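Local coordinates for protein transketolase (Campylobacter jejuni, PDB 3L84) that belongs to the transketolase family of thiamine diphosphate-binding enzymes and is built from two THDP-binding-type domains followed by a C-terminal domain, at residues A127-N135 against D378-H386. Sequence-based numbering, arbitrary orientation. Where two conformers were deposited one is given.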
loop_
_atom_site.group_PDB
_atom_site.type_symbol
_atom_site.label_atom_id
_atom_site.label_comp_id
_atom_site.label_asym_id
_atom_site.label_seq_id
_atom_site.Cartn_x
_atom_site.Cartn_y
_atom_site.Cartn_z
ATOM N N ALA A 127 -18.656 12.826 -0.051
ATOM C CA ALA A 127 -19.804 12.902 -0.943
ATOM C C ALA A 127 -20.716 11.655 -0.736
ATOM O O ALA A 127 -21.944 11.792 -0.697
ATOM C CB ALA A 127 -19.351 13.056 -2.369
HETATM N N MSE A 128 -20.109 10.478 -0.566
HETATM C CA MSE A 128 -20.911 9.279 -0.261
HETATM C C MSE A 128 -21.567 9.406 1.102
HETATM O O MSE A 128 -22.733 9.038 1.297
HETATM C CB MSE A 128 -20.037 8.046 -0.289
HETATM C CG MSE A 128 -19.555 7.667 -1.691
HETATM SE SE MSE A 128 -18.546 6.050 -1.856
HETATM C CE MSE A 128 -19.971 4.782 -1.485
ATOM N N ALA A 129 -20.794 9.859 2.085
ATOM C CA ALA A 129 -21.302 10.079 3.447
ATOM C C ALA A 129 -22.475 11.053 3.436
ATOM O O ALA A 129 -23.493 10.807 4.053
ATOM C CB ALA A 129 -20.201 10.565 4.383
ATOM N N ALA A 130 -22.370 12.111 2.648
ATOM C CA ALA A 130 -23.436 13.089 2.538
ATOM C C ALA A 130 -24.675 12.451 1.891
ATOM O O ALA A 130 -25.799 12.718 2.318
ATOM C CB ALA A 130 -22.967 14.268 1.703
ATOM N N LYS A 131 -24.491 11.635 0.850
ATOM C CA LYS A 131 -25.635 10.922 0.310
ATOM C C LYS A 131 -26.317 10.011 1.325
ATOM O O LYS A 131 -27.565 9.948 1.364
ATOM C CB LYS A 131 -25.254 10.126 -0.939
ATOM C CG LYS A 131 -24.954 10.992 -2.152
ATOM C CD LYS A 131 -26.106 11.847 -2.641
ATOM C CE LYS A 131 -25.780 12.570 -3.953
ATOM N NZ LYS A 131 -26.952 13.297 -4.501
ATOM N N LYS A 132 -25.537 9.324 2.171
ATOM C CA LYS A 132 -26.139 8.508 3.196
ATOM C C LYS A 132 -26.813 9.366 4.263
ATOM O O LYS A 132 -27.925 9.040 4.739
ATOM C CB LYS A 132 -25.115 7.573 3.831
ATOM C CG LYS A 132 -25.708 6.609 4.867
ATOM C CD LYS A 132 -26.803 5.713 4.260
ATOM C CE LYS A 132 -27.476 4.806 5.281
ATOM N NZ LYS A 132 -28.593 4.023 4.689
ATOM N N ALA A 133 -26.200 10.483 4.619
ATOM C CA ALA A 133 -26.808 11.406 5.571
ATOM C C ALA A 133 -28.148 11.923 5.026
ATOM O O ALA A 133 -29.121 12.077 5.778
ATOM C CB ALA A 133 -25.853 12.578 5.874
ATOM N N GLN A 134 -28.208 12.196 3.723
ATOM C CA GLN A 134 -29.440 12.654 3.057
ATOM C C GLN A 134 -30.504 11.535 3.127
ATOM O O GLN A 134 -31.690 11.788 3.361
ATOM C CB GLN A 134 -29.143 13.018 1.588
ATOM C CG GLN A 134 -30.227 13.786 0.856
ATOM C CD GLN A 134 -29.930 13.936 -0.623
ATOM O OE1 GLN A 134 -28.774 14.063 -1.032
ATOM N NE2 GLN A 134 -30.970 13.933 -1.432
ATOM N N ASN A 135 -30.077 10.296 2.921
ATOM C CA ASN A 135 -30.989 9.149 3.076
ATOM C C ASN A 135 -31.581 9.082 4.480
ATOM O O ASN A 135 -32.770 8.805 4.649
ATOM C CB ASN A 135 -30.261 7.833 2.762
ATOM C CG ASN A 135 -31.113 6.609 3.044
ATOM O OD1 ASN A 135 -32.053 6.328 2.288
ATOM N ND2 ASN A 135 -30.820 5.927 4.121
ATOM N N ASP A 378 -28.446 -2.459 0.889
ATOM C CA ASP A 378 -27.259 -1.919 0.215
ATOM C C ASP A 378 -27.274 -0.399 0.181
ATOM O O ASP A 378 -28.331 0.235 0.027
ATOM C CB ASP A 378 -27.182 -2.418 -1.245
ATOM C CG ASP A 378 -26.797 -3.896 -1.359
ATOM O OD1 ASP A 378 -26.375 -4.509 -0.360
ATOM O OD2 ASP A 378 -26.961 -4.430 -2.477
ATOM N N PHE A 379 -26.091 0.189 0.283
ATOM C CA PHE A 379 -25.940 1.634 0.119
ATOM C C PHE A 379 -26.562 2.063 -1.201
ATOM O O PHE A 379 -26.441 1.345 -2.178
ATOM C CB PHE A 379 -24.432 1.944 0.136
ATOM C CG PHE A 379 -24.076 3.413 -0.076
ATOM C CD1 PHE A 379 -24.072 3.958 -1.346
ATOM C CD2 PHE A 379 -23.771 4.256 1.009
ATOM C CE1 PHE A 379 -23.781 5.316 -1.549
ATOM C CE2 PHE A 379 -23.452 5.616 0.779
ATOM C CZ PHE A 379 -23.477 6.118 -0.480
ATOM N N VAL A 380 -27.248 3.194 -1.289
ATOM C CA VAL A 380 -27.404 4.219 -0.256
ATOM C C VAL A 380 -28.569 3.984 0.694
ATOM O O VAL A 380 -28.577 4.516 1.811
ATOM C CB VAL A 380 -27.579 5.618 -0.927
ATOM C CG1 VAL A 380 -28.977 5.786 -1.481
ATOM C CG2 VAL A 380 -27.215 6.723 0.074
ATOM N N GLU A 381 -29.553 3.186 0.307
ATOM C CA GLU A 381 -30.747 3.013 1.136
ATOM C C GLU A 381 -30.481 2.242 2.413
ATOM O O GLU A 381 -31.107 2.485 3.456
ATOM C CB GLU A 381 -31.865 2.321 0.344
ATOM C CG GLU A 381 -32.461 3.208 -0.725
ATOM C CD GLU A 381 -31.694 3.203 -2.026
ATOM O OE1 GLU A 381 -30.708 2.441 -2.164
ATOM O OE2 GLU A 381 -32.093 3.990 -2.918
ATOM N N GLY A 382 -29.536 1.323 2.328
ATOM C CA GLY A 382 -29.115 0.502 3.460
ATOM C C GLY A 382 -27.710 0.759 3.940
ATOM O O GLY A 382 -27.104 1.801 3.655
ATOM N N LYS A 383 -27.184 -0.235 4.644
ATOM C CA LYS A 383 -25.933 -0.102 5.361
ATOM C C LYS A 383 -24.724 -0.786 4.727
ATOM O O LYS A 383 -23.605 -0.450 5.087
ATOM C CB LYS A 383 -26.069 -0.703 6.757
ATOM C CG LYS A 383 -26.915 0.105 7.721
ATOM C CD LYS A 383 -26.727 -0.511 9.099
ATOM C CE LYS A 383 -27.457 0.200 10.190
ATOM N NZ LYS A 383 -26.721 1.029 11.152
ATOM N N ASN A 384 -24.926 -1.774 3.870
ATOM C CA ASN A 384 -23.827 -2.527 3.295
ATOM C C ASN A 384 -23.228 -1.774 2.108
ATOM O O ASN A 384 -23.939 -1.503 1.145
ATOM C CB ASN A 384 -24.302 -3.908 2.834
ATOM C CG ASN A 384 -24.702 -4.791 3.974
ATOM O OD1 ASN A 384 -23.826 -5.300 4.684
ATOM N ND2 ASN A 384 -25.997 -5.029 4.152
ATOM N N ILE A 385 -21.954 -1.408 2.184
ATOM C CA ILE A 385 -21.236 -0.782 1.099
ATOM C C ILE A 385 -20.414 -1.789 0.328
ATOM O O ILE A 385 -19.682 -2.548 0.929
ATOM C CB ILE A 385 -20.377 0.377 1.575
ATOM C CG1 ILE A 385 -21.231 1.376 2.362
ATOM C CG2 ILE A 385 -19.683 1.080 0.367
ATOM C CD1 ILE A 385 -20.426 2.467 3.080
ATOM N N HIS A 386 -20.548 -1.792 -0.983
ATOM C CA HIS A 386 -19.813 -2.680 -1.883
ATOM C C HIS A 386 -18.683 -1.867 -2.487
ATOM O O HIS A 386 -18.849 -1.163 -3.479
ATOM C CB HIS A 386 -20.776 -3.258 -2.915
ATOM C CG HIS A 386 -21.817 -4.117 -2.282
ATOM N ND1 HIS A 386 -23.122 -3.726 -2.044
ATOM C CD2 HIS A 386 -21.677 -5.332 -1.706
ATOM C CE1 HIS A 386 -23.745 -4.702 -1.390
ATOM N NE2 HIS A 386 -22.895 -5.689 -1.186
#
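Selenomethionine Met128 meets the Phe379 ring in two ways, with its methyl group and with its backbone carbonyl. Its chain bends at chi3 (69°) and lays Met128 CE over one ring face, 4.0 Å from the Phe379 centroid and 18° off the normal, which satisfies the geometry of a CH-pi contact. Met128 CE also reaches Ile385 CG2 at 4.1 Å. Met128 O lies at the ring edge, in plane, 3.5 Å from Phe379 CZ, while still accepting the helical bond from Lys132 N. Val380 CB lies over the opposite face, toward its rim, and His170 also packs against the ring, edge-to-face.

One turn on, Lys131 offers mainly its backbone: Val380 CG2 lies 3.5 Å from Lys131 O. The side chain starts toward the loop but turns off, and NZ forms a salt bridge with Asp173.

This helix, 118-137, belongs to the thiamine diphosphate-binding domain, and the loop belongs to the pyrimidine-binding domain; the contact thus joins the two THDP-binding-type parts of one chain. The loop leads into strand 384-386, an outermost strand within this chain of the second parallel sheet, and a cis peptide precedes Val380.

Lys132 supplies both hydrogen bonds across the interface. With CG anti to the backbone N and a bend at chi2, its aliphatic part passes the ring and delivers NZ into the loop's curve. Lys132 CB lies 4.0 Å from Phe379 CE2. Lys132 NZ donates to Val380 O at 2.9 Å, tilted 31° from the carbonyl plane, and to Gly382 O, also at 2.9 Å, from above that carbonyl's plane. The buried ammonium is therefore gripped by two backbone carbonyls, which probably help to offset its charge.

Asn135 brings CB to 4.2 Å from Val380 CG2.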